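Local coordinates for fructose-bisphosphate aldolase (Plasmodium falciparum, PDB 4TR9), which belongs to the class I fructose-bisphosphate aldolases, TIM-barrel enzymes, and is modelled as a four-chain assembly with N'-[(E)-(2,4-dichlorophenyl)methylidene]-3,4-dihydroxybenzohydrazide (38D) bound in a pocket, at residues D17-L22 with G228-G233; T155-D160 with D168-E173; G164-L169 with A210-K215; W176-Y181 with S218-A223. All blocks are in the same frame, centred on the assembly; numbering follows the deposited sequence. Where two conformers were deposited one is given.

Contact 1 of 4, residues D17-L22 with G228-G233; sequences DVAEEL and GVLLEG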
loop_
_atom_site.group_PDB
_atom_site.type_symbol
_atom_site.label_atom_id
_atom_site.label_comp_id
_atom_site.label_asym_id
_atom_site.label_seq_id
_atom_site.Cartn_x
_atom_site.Cartn_y
_atom_site.Cartn_z
ATOM N N ASP A 17 27.447 -14.557 -7.304
ATOM C CA ASP A 17 28.457 -14.811 -6.281
ATOM C C ASP A 17 28.034 -14.291 -4.910
ATOM O O ASP A 17 28.197 -14.978 -3.901
ATOM C CB ASP A 17 29.789 -14.179 -6.686
ATOM C CG ASP A 17 29.625 -12.776 -7.239
ATOM O OD1 ASP A 17 28.611 -12.521 -7.925
ATOM O OD2 ASP A 17 30.507 -11.929 -6.988
ATOM N N VAL A 18 27.494 -13.077 -4.881
ATOM C CA VAL A 18 27.060 -12.464 -3.632
ATOM C C VAL A 18 25.894 -13.230 -3.019
ATOM O O VAL A 18 25.928 -13.590 -1.843
ATOM C CB VAL A 18 26.652 -10.992 -3.837
ATOM C CG1 VAL A 18 25.935 -10.461 -2.609
ATOM C CG2 VAL A 18 27.874 -10.145 -4.153
ATOM N N ALA A 19 24.870 -13.487 -3.827
ATOM C CA ALA A 19 23.689 -14.212 -3.368
ATOM C C ALA A 19 24.039 -15.622 -2.902
ATOM O O ALA A 19 23.388 -16.170 -2.012
ATOM C CB ALA A 19 22.644 -14.266 -4.471
ATOM N N GLU A 20 25.070 -16.203 -3.505
ATOM C CA GLU A 20 25.493 -17.556 -3.164
ATOM C C GLU A 20 26.146 -17.596 -1.786
ATOM O O GLU A 20 25.873 -18.492 -0.988
ATOM C CB GLU A 20 26.457 -18.094 -4.223
ATOM C CG GLU A 20 26.740 -19.580 -4.118
ATOM C CD GLU A 20 27.491 -20.113 -5.322
ATOM O OE1 GLU A 20 27.740 -19.332 -6.265
ATOM O OE2 GLU A 20 27.830 -21.315 -5.327
ATOM N N GLU A 21 27.003 -16.618 -1.511
ATOM C CA GLU A 21 27.694 -16.539 -0.230
ATOM C C GLU A 21 26.722 -16.252 0.910
ATOM O O GLU A 21 26.841 -16.816 1.999
ATOM C CB GLU A 21 28.782 -15.461 -0.274
ATOM C CG GLU A 21 29.590 -15.341 1.011
ATOM C CD GLU A 21 30.591 -14.201 0.970
ATOM O OE1 GLU A 21 30.562 -13.415 -0.001
ATOM O OE2 GLU A 21 31.408 -14.089 1.909
ATOM N N LEU A 22 25.761 -15.371 0.652
ATOM C CA LEU A 22 24.778 -14.984 1.657
ATOM C C LEU A 22 23.898 -16.160 2.066
ATOM O O LEU A 22 23.527 -16.291 3.233
ATOM C CB LEU A 22 23.911 -13.837 1.135
ATOM C CG LEU A 22 24.645 -12.526 0.854
ATOM C CD1 LEU A 22 23.730 -11.535 0.152
ATOM C CD2 LEU A 22 25.208 -11.932 2.138
ATOM N N GLY A 228 13.515 -6.012 -2.582
ATOM C CA GLY A 228 14.221 -7.096 -3.241
ATOM C C GLY A 228 15.258 -7.805 -2.394
ATOM O O GLY A 228 16.323 -8.178 -2.888
ATOM N N VAL A 229 14.949 -8.002 -1.118
ATOM C CA VAL A 229 15.858 -8.704 -0.224
ATOM C C VAL A 229 15.753 -10.213 -0.403
ATOM O O VAL A 229 14.665 -10.784 -0.330
ATOM C CB VAL A 229 15.591 -8.338 1.246
ATOM C CG1 VAL A 229 16.139 -9.407 2.181
ATOM C CG2 VAL A 229 16.210 -6.996 1.554
ATOM N N LEU A 230 16.893 -10.847 -0.652
ATOM C CA LEU A 230 16.955 -12.293 -0.804
ATOM C C LEU A 230 16.641 -12.974 0.522
ATOM O O LEU A 230 17.419 -12.892 1.471
ATOM C CB LEU A 230 18.333 -12.719 -1.308
ATOM C CG LEU A 230 18.488 -14.179 -1.740
ATOM C CD1 LEU A 230 17.682 -14.446 -3.001
ATOM C CD2 LEU A 230 19.953 -14.524 -1.951
ATOM N N LEU A 231 15.494 -13.643 0.584
ATOM C CA LEU A 231 15.066 -14.311 1.808
ATOM C C LEU A 231 15.991 -15.470 2.159
ATOM O O LEU A 231 16.161 -15.804 3.331
ATOM C CB LEU A 231 13.625 -14.809 1.674
ATOM C CG LEU A 231 12.545 -13.732 1.557
ATOM C CD1 LEU A 231 11.164 -14.360 1.440
ATOM C CD2 LEU A 231 12.606 -12.785 2.744
ATOM N N GLU A 232 16.593 -16.075 1.138
ATOM C CA GLU A 232 17.516 -17.186 1.342
ATOM C C GLU A 232 18.782 -16.737 2.067
ATOM O O GLU A 232 19.444 -17.534 2.732
ATOM C CB GLU A 232 17.887 -17.831 0.003
ATOM C CG GLU A 232 16.739 -18.536 -0.707
ATOM C CD GLU A 232 15.910 -17.601 -1.566
ATOM O OE1 GLU A 232 15.761 -16.416 -1.198
ATOM O OE2 GLU A 232 15.408 -18.054 -2.616
ATOM N N GLY A 233 19.115 -15.458 1.934
ATOM C CA GLY A 233 20.306 -14.919 2.561
ATOM C C GLY A 233 19.999 -14.023 3.743
ATOM O O GLY A 233 20.804 -13.169 4.110
#
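Ala-19 on helix 16-29 and Leu-230 in the loop between helix 206-226 and strand 235-236 form the apolar part of this contact, with Ala-19 CB 3.7 Å from Leu-230 CD2. The leucine extends from the loop with CG anti to the backbone N (chi1 -170°), and its CD2 branch settles against both the alanine methyl and Ala-19 O, the latter at 3.8 Å. Arg-266 of the second subunit packs on the same leucine.

The second part involves the backbone. Leu-22 CA and Gly-233 CA are 4.6 Å apart, and Leu-22 O receives a CA-H...O contact from Gly-233 CA at 3.6 Å, bent to 134° at the hydrogen. Because Gly-233 has no side chain on the face turned to the helix, Leu-22 CB can rest 4.0 Å from Gly-233 CA.

Conventional polar bonds do not cross between the segments but hold the loop in shape. Gly-233 N donates to Leu-230 O at 3.1 Å, closing a tight turn, and Gln-186 NE2 donates to the same oxygen. Glu-232 turns its carboxylate away to a salt bridge with Arg-266 of the second subunit. Gly-228, with positive phi, is the C-prime residue of the Schellman motif that ends helix 206-226. The N-terminal helix is thus laid against a helix-to-strand connection of the TIM barrel.

Contact 2 of 4, residues T155-D160 with D168-E173; sequences TVLVID and DLSIHE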
loop_
_atom_site.group_PDB
_atom_site.type_symbol
_atom_site.label_atom_id
_atom_site.label_comp_id
_atom_site.label_asym_id
_atom_site.label_seq_id
_atom_site.Cartn_x
_atom_site.Cartn_y
_atom_site.Cartn_z
ATOM N N THR A 155 14.501 -3.226 15.830
ATOM C CA THR A 155 13.384 -2.291 15.852
ATOM C C THR A 155 12.400 -2.712 16.938
ATOM O O THR A 155 12.296 -3.895 17.262
ATOM C CB THR A 155 12.667 -2.224 14.492
ATOM O OG1 THR A 155 13.627 -2.346 13.436
ATOM C CG2 THR A 155 11.924 -0.905 14.346
ATOM N N VAL A 156 11.682 -1.747 17.501
ATOM C CA VAL A 156 10.811 -2.019 18.638
ATOM C C VAL A 156 9.369 -1.576 18.399
ATOM O O VAL A 156 9.115 -0.437 18.009
ATOM C CB VAL A 156 11.343 -1.332 19.914
ATOM C CG1 VAL A 156 10.323 -1.414 21.036
ATOM C CG2 VAL A 156 12.663 -1.955 20.337
ATOM N N LEU A 157 8.433 -2.490 18.634
ATOM C CA LEU A 157 7.009 -2.174 18.578
ATOM C C LEU A 157 6.357 -2.429 19.934
ATOM O O LEU A 157 6.790 -3.301 20.687
ATOM C CB LEU A 157 6.303 -2.993 17.493
ATOM C CG LEU A 157 6.771 -2.819 16.046
ATOM C CD1 LEU A 157 7.877 -3.809 15.702
ATOM C CD2 LEU A 157 5.600 -2.959 15.087
ATOM N N VAL A 158 5.314 -1.667 20.237
ATOM C CA VAL A 158 4.628 -1.779 21.519
ATOM C C VAL A 158 3.178 -2.208 21.322
ATOM O O VAL A 158 2.490 -1.694 20.442
ATOM C CB VAL A 158 4.667 -0.444 22.293
ATOM C CG1 VAL A 158 3.886 -0.546 23.594
ATOM C CG2 VAL A 158 6.105 -0.027 22.561
ATOM N N ILE A 159 2.720 -3.159 22.131
ATOM C CA ILE A 159 1.317 -3.560 22.105
ATOM C C ILE A 159 0.526 -2.826 23.180
ATOM O O ILE A 159 0.726 -3.042 24.377
ATOM C CB ILE A 159 1.145 -5.077 22.301
ATOM C CG1 ILE A 159 1.672 -5.836 21.085
ATOM C CG2 ILE A 159 -0.321 -5.421 22.521
ATOM C CD1 ILE A 159 1.461 -7.335 21.162
ATOM N N ASP A 160 -0.369 -1.950 22.740
ATOM C CA ASP A 160 -1.255 -1.227 23.641
ATOM C C ASP A 160 -2.595 -1.030 22.947
ATOM O O ASP A 160 -2.833 -0.002 22.313
ATOM C CB ASP A 160 -0.645 0.116 24.047
ATOM C CG ASP A 160 -1.268 0.684 25.309
ATOM O OD1 ASP A 160 -2.450 0.389 25.581
ATOM O OD2 ASP A 160 -0.569 1.425 26.033
ATOM N N ASP A 168 -0.404 1.879 12.400
ATOM C CA ASP A 168 0.056 1.598 11.042
ATOM C C ASP A 168 1.343 2.344 10.709
ATOM O O ASP A 168 2.213 1.815 10.018
ATOM C CB ASP A 168 -1.027 1.959 10.024
ATOM C CG ASP A 168 -2.261 1.090 10.154
ATOM O OD1 ASP A 168 -2.126 -0.084 10.558
ATOM O OD2 ASP A 168 -3.368 1.583 9.850
ATOM N N LEU A 169 1.456 3.575 11.198
ATOM C CA LEU A 169 2.657 4.371 10.986
ATOM C C LEU A 169 3.857 3.712 11.657
ATOM O O LEU A 169 4.953 3.676 11.097
ATOM C CB LEU A 169 2.461 5.794 11.515
ATOM C CG LEU A 169 3.660 6.740 11.415
ATOM C CD1 LEU A 169 4.181 6.801 9.987
ATOM C CD2 LEU A 169 3.285 8.130 11.907
ATOM N N SER A 170 3.639 3.182 12.857
ATOM C CA SER A 170 4.692 2.498 13.597
ATOM C C SER A 170 5.118 1.216 12.895
ATOM O O SER A 170 6.309 0.921 12.789
ATOM C CB SER A 170 4.227 2.182 15.018
ATOM O OG SER A 170 5.185 1.395 15.704
ATOM N N ILE A 171 4.135 0.460 12.416
ATOM C CA ILE A 171 4.390 -0.820 11.768
ATOM C C ILE A 171 5.124 -0.645 10.441
ATOM O O ILE A 171 6.058 -1.388 10.138
ATOM C CB ILE A 171 3.076 -1.592 11.525
ATOM C CG1 ILE A 171 2.393 -1.911 12.855
ATOM C CG2 ILE A 171 3.336 -2.872 10.745
ATOM C CD1 ILE A 171 1.078 -2.639 12.707
ATOM N N HIS A 172 4.709 0.347 9.658
ATOM C CA HIS A 172 5.270 0.531 8.325
ATOM C C HIS A 172 6.666 1.147 8.365
ATOM O O HIS A 172 7.522 0.801 7.553
ATOM C CB HIS A 172 4.349 1.393 7.462
ATOM C CG HIS A 172 4.664 1.320 6.001
ATOM N ND1 HIS A 172 4.649 0.137 5.297
ATOM C CD2 HIS A 172 5.012 2.282 5.112
ATOM C CE1 HIS A 172 4.969 0.370 4.037
ATOM N NE2 HIS A 172 5.195 1.665 3.899
ATOM N N GLU A 173 6.891 2.062 9.302
ATOM C CA GLU A 173 8.221 2.635 9.486
ATOM C C GLU A 173 9.194 1.558 9.950
ATOM O O GLU A 173 10.348 1.519 9.516
ATOM C CB GLU A 173 8.184 3.795 10.486
ATOM C CG GLU A 173 9.533 4.134 11.121
ATOM C CD GLU A 173 10.576 4.610 10.120
ATOM O OE1 GLU A 173 10.216 4.917 8.964
ATOM O OE2 GLU A 173 11.766 4.678 10.495
HETATM O O HOH W 1 7.624 1.455 16.488
HETATM O O HOH W 2 4.646 0.563 18.408
#
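Leu-157 on strand 150-157 and Ser-170 in the first turn of helix 168-187 mark the nearest backbone approach, with their CA atoms 7.2 Å apart and no direct hydrogen bond between the segments. The apolar contact is made by Leu-157, whose CD2 branch lies 4.0 Å from Ile-171 CG1 and 4.1 Å from Ile-171 CA. The two side chains cross at about a right angle. Ile-171 sends its CB away from the strand, but CG1 stands beside the backbone N (chi1 -62°), and this leaves its flank within range of the leucine methyl. Val-216 of helix 206-226 and Thr-174 also pack on Leu-157.

The polar link runs through Ser-170 OG, held anti to the backbone N (chi1 174°) and directed at the strand. It donates to one water at 2.6 Å, and that water donates to Val-156 O at 2.8 Å. A second water donates to Ser-170 OG at 2.9 Å and accepts from Val-158 N at 3.0 Å. The buried hydroxyl is therefore used as both donor and acceptor, and the waters take up backbone groups that point the other way from those of Leu-157, which bond to Glu-197 and Leu-199. A helix seated on the strand that precedes it is the first half of a beta-alpha-beta crossover, here strand 150-157, helix 168-187 and strand 191-198, a repeating element of the TIM barrel.

Contact 3 of 4, residues G164-L169 with A210-K215; sequences GKPTDL and AVVTQK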
loop_
_atom_site.group_PDB
_atom_site.type_symbol
_atom_site.label_atom_id
_atom_site.label_comp_id
_atom_site.label_asym_id
_atom_site.label_seq_id
_atom_site.Cartn_x
_atom_site.Cartn_y
_atom_site.Cartn_z
ATOM N N GLY A 164 -4.273 1.659 20.582
ATOM C CA GLY A 164 -4.173 1.174 19.218
ATOM C C GLY A 164 -2.751 0.889 18.773
ATOM O O GLY A 164 -2.449 0.917 17.580
ATOM N N LYS A 165 -1.874 0.614 19.733
ATOM C CA LYS A 165 -0.485 0.292 19.428
ATOM C C LYS A 165 -0.319 -1.198 19.135
ATOM O O LYS A 165 -0.907 -2.036 19.819
ATOM C CB LYS A 165 0.429 0.706 20.583
ATOM C CG LYS A 165 0.466 2.199 20.853
ATOM C CD LYS A 165 1.449 2.523 21.966
ATOM C CE LYS A 165 1.486 4.012 22.253
ATOM N NZ LYS A 165 2.458 4.348 23.329
ATOM N N PRO A 166 0.493 -1.535 18.118
ATOM C CA PRO A 166 1.217 -0.589 17.261
ATOM C C PRO A 166 0.357 -0.026 16.130
ATOM O O PRO A 166 -0.387 -0.768 15.489
ATOM C CB PRO A 166 2.356 -1.439 16.701
ATOM C CG PRO A 166 1.782 -2.809 16.634
ATOM C CD PRO A 166 0.845 -2.932 17.811
ATOM N N THR A 167 0.464 1.278 15.897
ATOM C CA THR A 167 -0.276 1.929 14.823
ATOM C C THR A 167 0.338 1.600 13.468
ATOM O O THR A 167 1.463 1.107 13.396
ATOM C CB THR A 167 -0.308 3.458 15.005
ATOM O OG1 THR A 167 1.023 3.979 14.919
ATOM C CG2 THR A 167 -0.905 3.822 16.356
ATOM N N ASP A 168 -0.404 1.879 12.400
ATOM C CA ASP A 168 0.056 1.598 11.042
ATOM C C ASP A 168 1.343 2.344 10.709
ATOM O O ASP A 168 2.213 1.815 10.018
ATOM C CB ASP A 168 -1.027 1.959 10.024
ATOM C CG ASP A 168 -2.261 1.090 10.154
ATOM O OD1 ASP A 168 -2.126 -0.084 10.558
ATOM O OD2 ASP A 168 -3.368 1.583 9.850
ATOM N N LEU A 169 1.456 3.575 11.198
ATOM C CA LEU A 169 2.657 4.371 10.986
ATOM C C LEU A 169 3.857 3.712 11.657
ATOM O O LEU A 169 4.953 3.676 11.097
ATOM C CB LEU A 169 2.461 5.794 11.515
ATOM C CG LEU A 169 3.660 6.740 11.415
ATOM C CD1 LEU A 169 4.181 6.801 9.987
ATOM C CD2 LEU A 169 3.285 8.130 11.907
ATOM N N ALA A 210 -0.464 -12.760 19.214
ATOM C CA ALA A 210 -0.414 -13.542 17.983
ATOM C C ALA A 210 -0.945 -12.740 16.801
ATOM O O ALA A 210 -0.339 -12.720 15.729
ATOM C CB ALA A 210 -1.199 -14.834 18.141
ATOM N N VAL A 211 -2.079 -12.077 17.005
ATOM C CA VAL A 211 -2.704 -11.275 15.959
ATOM C C VAL A 211 -1.808 -10.110 15.549
ATOM O O VAL A 211 -1.653 -9.820 14.362
ATOM C CB VAL A 211 -4.072 -10.729 16.412
ATOM C CG1 VAL A 211 -4.669 -9.829 15.345
ATOM C CG2 VAL A 211 -5.019 -11.874 16.735
ATOM N N VAL A 212 -1.212 -9.453 16.539
ATOM C CA VAL A 212 -0.320 -8.327 16.286
ATOM C C VAL A 212 0.953 -8.777 15.574
ATOM O O VAL A 212 1.369 -8.166 14.588
ATOM C CB VAL A 212 0.058 -7.603 17.594
ATOM C CG1 VAL A 212 1.145 -6.569 17.340
ATOM C CG2 VAL A 212 -1.170 -6.954 18.213
ATOM N N THR A 213 1.566 -9.846 16.072
ATOM C CA THR A 213 2.793 -10.366 15.481
ATOM C C THR A 213 2.560 -10.805 14.040
ATOM O O THR A 213 3.391 -10.563 13.165
ATOM C CB THR A 213 3.353 -11.551 16.289
ATOM O OG1 THR A 213 3.553 -11.149 17.650
ATOM C CG2 THR A 213 4.677 -12.020 15.706
ATOM N N GLN A 214 1.419 -11.440 13.797
ATOM C CA GLN A 214 1.054 -11.876 12.455
ATOM C C GLN A 214 0.887 -10.683 11.517
ATOM O O GLN A 214 1.280 -10.737 10.352
ATOM C CB GLN A 214 -0.231 -12.706 12.496
ATOM C CG GLN A 214 -0.734 -13.149 11.132
ATOM C CD GLN A 214 -1.965 -14.028 11.225
ATOM O OE1 GLN A 214 -2.268 -14.584 12.281
ATOM N NE2 GLN A 214 -2.682 -14.158 10.115
ATOM N N LYS A 215 0.309 -9.605 12.037
ATOM C CA LYS A 215 0.089 -8.396 11.250
ATOM C C LYS A 215 1.405 -7.688 10.943
ATOM O O LYS A 215 1.621 -7.218 9.825
ATOM C CB LYS A 215 -0.859 -7.445 11.985
ATOM C CG LYS A 215 -1.161 -6.160 11.232
ATOM C CD LYS A 215 -1.997 -5.212 12.076
ATOM C CE LYS A 215 -2.330 -3.937 11.318
ATOM N NZ LYS A 215 -3.164 -4.204 10.112
#
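Pro-166 and Val-212 reach toward each other: the CD-CG side of the pyrrolidine ring faces one valine methyl, Val-212 CG1, which is 3.7 Å from Pro-166 CD and 3.9 Å from Pro-166 CG. That methyl is anti to the valine backbone N (chi1 172°). The peptide bond before Pro-166 is cis, and the turn leading into it carries a G1 beta bulge in which Gly-164 and Lys-165 both face Asp-160.

Asp-168 and Lys-215 meet differently, their side chains crossing at about a right angle. Lys-215 is extended through chi1 to chi3, which carries CE to 3.9 Å from Asp-168 OD1. The bend at chi4 (63°) sets only the direction of NZ, which lies 4.3 Å from the same Asp-168 OD1, too far for a salt bridge, although the opposite charges probably attract. The carboxylate has a firmer partner in Asn-9 of the third subunit, which bonds OD2.

In the fold, the contact joins the loop entering helix 168-187 to the next barrel helix, 206-226. Val-212 also packs on Ile-198 of strand 191-198, while Ile-171 of helix 168-187 touches both Pro-166 and Lys-215.

Contact 4 of 4, residues W176-Y181 with S218-A223; sequences WGLARY and SCVFKA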
loop_
_atom_site.group_PDB
_atom_site.type_symbol
_atom_site.label_atom_id
_atom_site.label_comp_id
_atom_site.label_asym_id
_atom_site.label_seq_id
_atom_site.Cartn_x
_atom_site.Cartn_y
_atom_site.Cartn_z
ATOM N N TRP A 176 9.662 -0.792 6.739
ATOM C CA TRP A 176 10.463 -0.169 5.691
ATOM C C TRP A 176 11.895 0.068 6.159
ATOM O O TRP A 176 12.838 -0.031 5.371
ATOM C CB TRP A 176 9.832 1.150 5.238
ATOM C CG TRP A 176 10.430 1.683 3.974
ATOM C CD1 TRP A 176 11.359 2.676 3.858
ATOM C CD2 TRP A 176 10.151 1.240 2.639
ATOM N NE1 TRP A 176 11.670 2.884 2.535
ATOM C CE2 TRP A 176 10.941 2.013 1.767
ATOM C CE3 TRP A 176 9.305 0.265 2.100
ATOM C CZ2 TRP A 176 10.913 1.842 0.385
ATOM C CZ3 TRP A 176 9.278 0.097 0.726
ATOM C CH2 TRP A 176 10.076 0.881 -0.115
ATOM N N GLY A 177 12.051 0.382 7.441
ATOM C CA GLY A 177 13.366 0.577 8.024
ATOM C C GLY A 177 14.183 -0.697 7.971
ATOM O O GLY A 177 15.344 -0.687 7.559
ATOM N N LEU A 178 13.569 -1.801 8.387
ATOM C CA LEU A 178 14.199 -3.112 8.308
ATOM C C LEU A 178 14.457 -3.491 6.855
ATOM O O LEU A 178 15.447 -4.150 6.539
ATOM C CB LEU A 178 13.324 -4.171 8.980
ATOM C CG LEU A 178 13.193 -4.107 10.502
ATOM C CD1 LEU A 178 11.959 -4.864 10.962
ATOM C CD2 LEU A 178 14.440 -4.667 11.165
ATOM N N ALA A 179 13.556 -3.062 5.977
ATOM C CA ALA A 179 13.652 -3.374 4.557
ATOM C C ALA A 179 14.884 -2.742 3.917
ATOM O O ALA A 179 15.645 -3.417 3.221
ATOM C CB ALA A 179 12.393 -2.919 3.835
ATOM N N ARG A 180 15.072 -1.447 4.149
ATOM C CA ARG A 180 16.217 -0.724 3.604
ATOM C C ARG A 180 17.527 -1.299 4.128
ATOM O O ARG A 180 18.466 -1.525 3.365
ATOM C CB ARG A 180 16.122 0.764 3.946
ATOM C CG ARG A 180 14.935 1.472 3.320
ATOM C CD ARG A 180 15.144 1.715 1.834
ATOM N NE ARG A 180 16.124 2.769 1.577
ATOM C CZ ARG A 180 17.364 2.555 1.148
ATOM N NH1 ARG A 180 18.182 3.578 0.943
ATOM N NH2 ARG A 180 17.784 1.318 0.919
ATOM N N TYR A 181 17.575 -1.536 5.435
ATOM C CA TYR A 181 18.762 -2.073 6.090
ATOM C C TYR A 181 19.198 -3.407 5.496
ATOM O O TYR A 181 20.382 -3.628 5.250
ATOM C CB TYR A 181 18.503 -2.230 7.590
ATOM C CG TYR A 181 19.062 -3.499 8.198
ATOM C CD1 TYR A 181 20.400 -3.592 8.562
ATOM C CD2 TYR A 181 18.244 -4.602 8.422
ATOM C CE1 TYR A 181 20.909 -4.750 9.122
ATOM C CE2 TYR A 181 18.745 -5.763 8.978
ATOM C CZ TYR A 181 20.077 -5.830 9.328
ATOM O OH TYR A 181 20.577 -6.983 9.886
ATOM N N SER A 218 3.635 -9.709 8.466
ATOM C CA SER A 218 3.083 -9.607 7.121
ATOM C C SER A 218 3.572 -8.340 6.429
ATOM O O SER A 218 3.885 -8.349 5.239
ATOM C CB SER A 218 1.555 -9.630 7.162
ATOM O OG SER A 218 1.007 -9.451 5.868
ATOM N N CYS A 219 3.636 -7.250 7.186
ATOM C CA CYS A 219 4.088 -5.970 6.654
ATOM C C CYS A 219 5.606 -5.935 6.512
ATOM O O CYS A 219 6.139 -5.307 5.595
ATOM C CB CYS A 219 3.615 -4.823 7.548
ATOM S SG CYS A 219 4.001 -3.177 6.914
ATOM N N VAL A 220 6.299 -6.613 7.423
ATOM C CA VAL A 220 7.757 -6.671 7.388
ATOM C C VAL A 220 8.242 -7.376 6.125
ATOM O O VAL A 220 9.054 -6.834 5.377
ATOM C CB VAL A 220 8.329 -7.389 8.628
ATOM C CG1 VAL A 220 9.788 -7.758 8.408
ATOM C CG2 VAL A 220 8.178 -6.513 9.863
ATOM N N PHE A 221 7.732 -8.580 5.886
ATOM C CA PHE A 221 8.112 -9.342 4.701
ATOM C C PHE A 221 7.634 -8.668 3.421
ATOM O O PHE A 221 8.277 -8.782 2.377
ATOM C CB PHE A 221 7.566 -10.768 4.781
ATOM C CG PHE A 221 8.403 -11.687 5.621
ATOM C CD1 PHE A 221 9.477 -12.362 5.067
ATOM C CD2 PHE A 221 8.124 -11.869 6.965
ATOM C CE1 PHE A 221 10.257 -13.207 5.838
ATOM C CE2 PHE A 221 8.897 -12.712 7.740
ATOM C CZ PHE A 221 9.966 -13.382 7.176
ATOM N N LYS A 222 6.506 -7.970 3.501
ATOM C CA LYS A 222 6.010 -7.210 2.362
ATOM C C LYS A 222 7.035 -6.158 1.966
ATOM O O LYS A 222 7.420 -6.061 0.804
ATOM C CB LYS A 222 4.666 -6.555 2.680
ATOM C CG LYS A 222 4.078 -5.746 1.532
ATOM C CD LYS A 222 3.923 -6.593 0.280
ATOM C CE LYS A 222 3.071 -5.891 -0.766
ATOM N NZ LYS A 222 3.636 -4.578 -1.181
ATOM N N ALA A 223 7.485 -5.383 2.948
ATOM C CA ALA A 223 8.503 -4.368 2.716
ATOM C C ALA A 223 9.816 -5.007 2.268
ATOM O O ALA A 223 10.577 -4.412 1.507
ATOM C CB ALA A 223 8.718 -3.532 3.969
#
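Trp-176 chi1 (-167°) sets the indole anti to the backbone N, which brings its CE3 atom to 4.3 Å from Ala-223 CB, even though the tryptophan CB points away from that helix. Leu-178 has CG beside its backbone N (chi1 -70°), and from there its CD1 branch meets Val-220 CG2, also at 4.3 Å. These groups lie between helices 168-187 and 206-226, consecutive outer helices of the TIM barrel. The axes of the two short segments run at 35° to each other, with a negative sign to the crossing, and approach to 8.3 Å.

This close approach is compatible with the small Ala-179 and Ala-223. The nearest CA atoms are those of Trp-176 and Ala-223, 5.5 Å apart, and Ala-223 CB lies 4.0 Å from Trp-176 N, so the alanine methyl fits against the helix backbone as well as the indole. No hydrogen bond crosses between the segments; the five touching residues are buried and the contact is entirely van der Waals.

The sides have separate neighbours. Val-194 of strand 191-198 packs on both Leu-178 and Val-220, beneath the helix pair, whereas Trp-176 faces the third subunit, where its NE1 bonds Glu-173 of that subunit. At the tightest point Ala-179 uses its single methyl twice: CB lies 3.7 Å from Ala-223 CB and only 3.3 Å from Ala-223 O.

Contacts 2, 3 and 4 all use helix 168-187. Contacts 2 and 3, with centres 7 Å apart, share Asp-168 and Leu-169 and are joined by a probable hydrogen bond from Lys-165 N to Asp-160 O (2.8 Å). Contact 4 lies farther along the helix, 12 Å from contact 2 between centres, and Leu-178 CD2 approaches Thr-155 OG1 at 3.3 Å. Contact 1 encloses the others in sequence and reaches contact 4 through Leu-231 CD2 and Phe-221 CE1, 3.9 Å apart. None lines the ligand pocket: the side chains of Leu-157 and Leu-178 are about 12 and 11 Å from the bound 38D. Pocket residues Lys-152 and Arg-154, however, lie on the strand that enters contact 2.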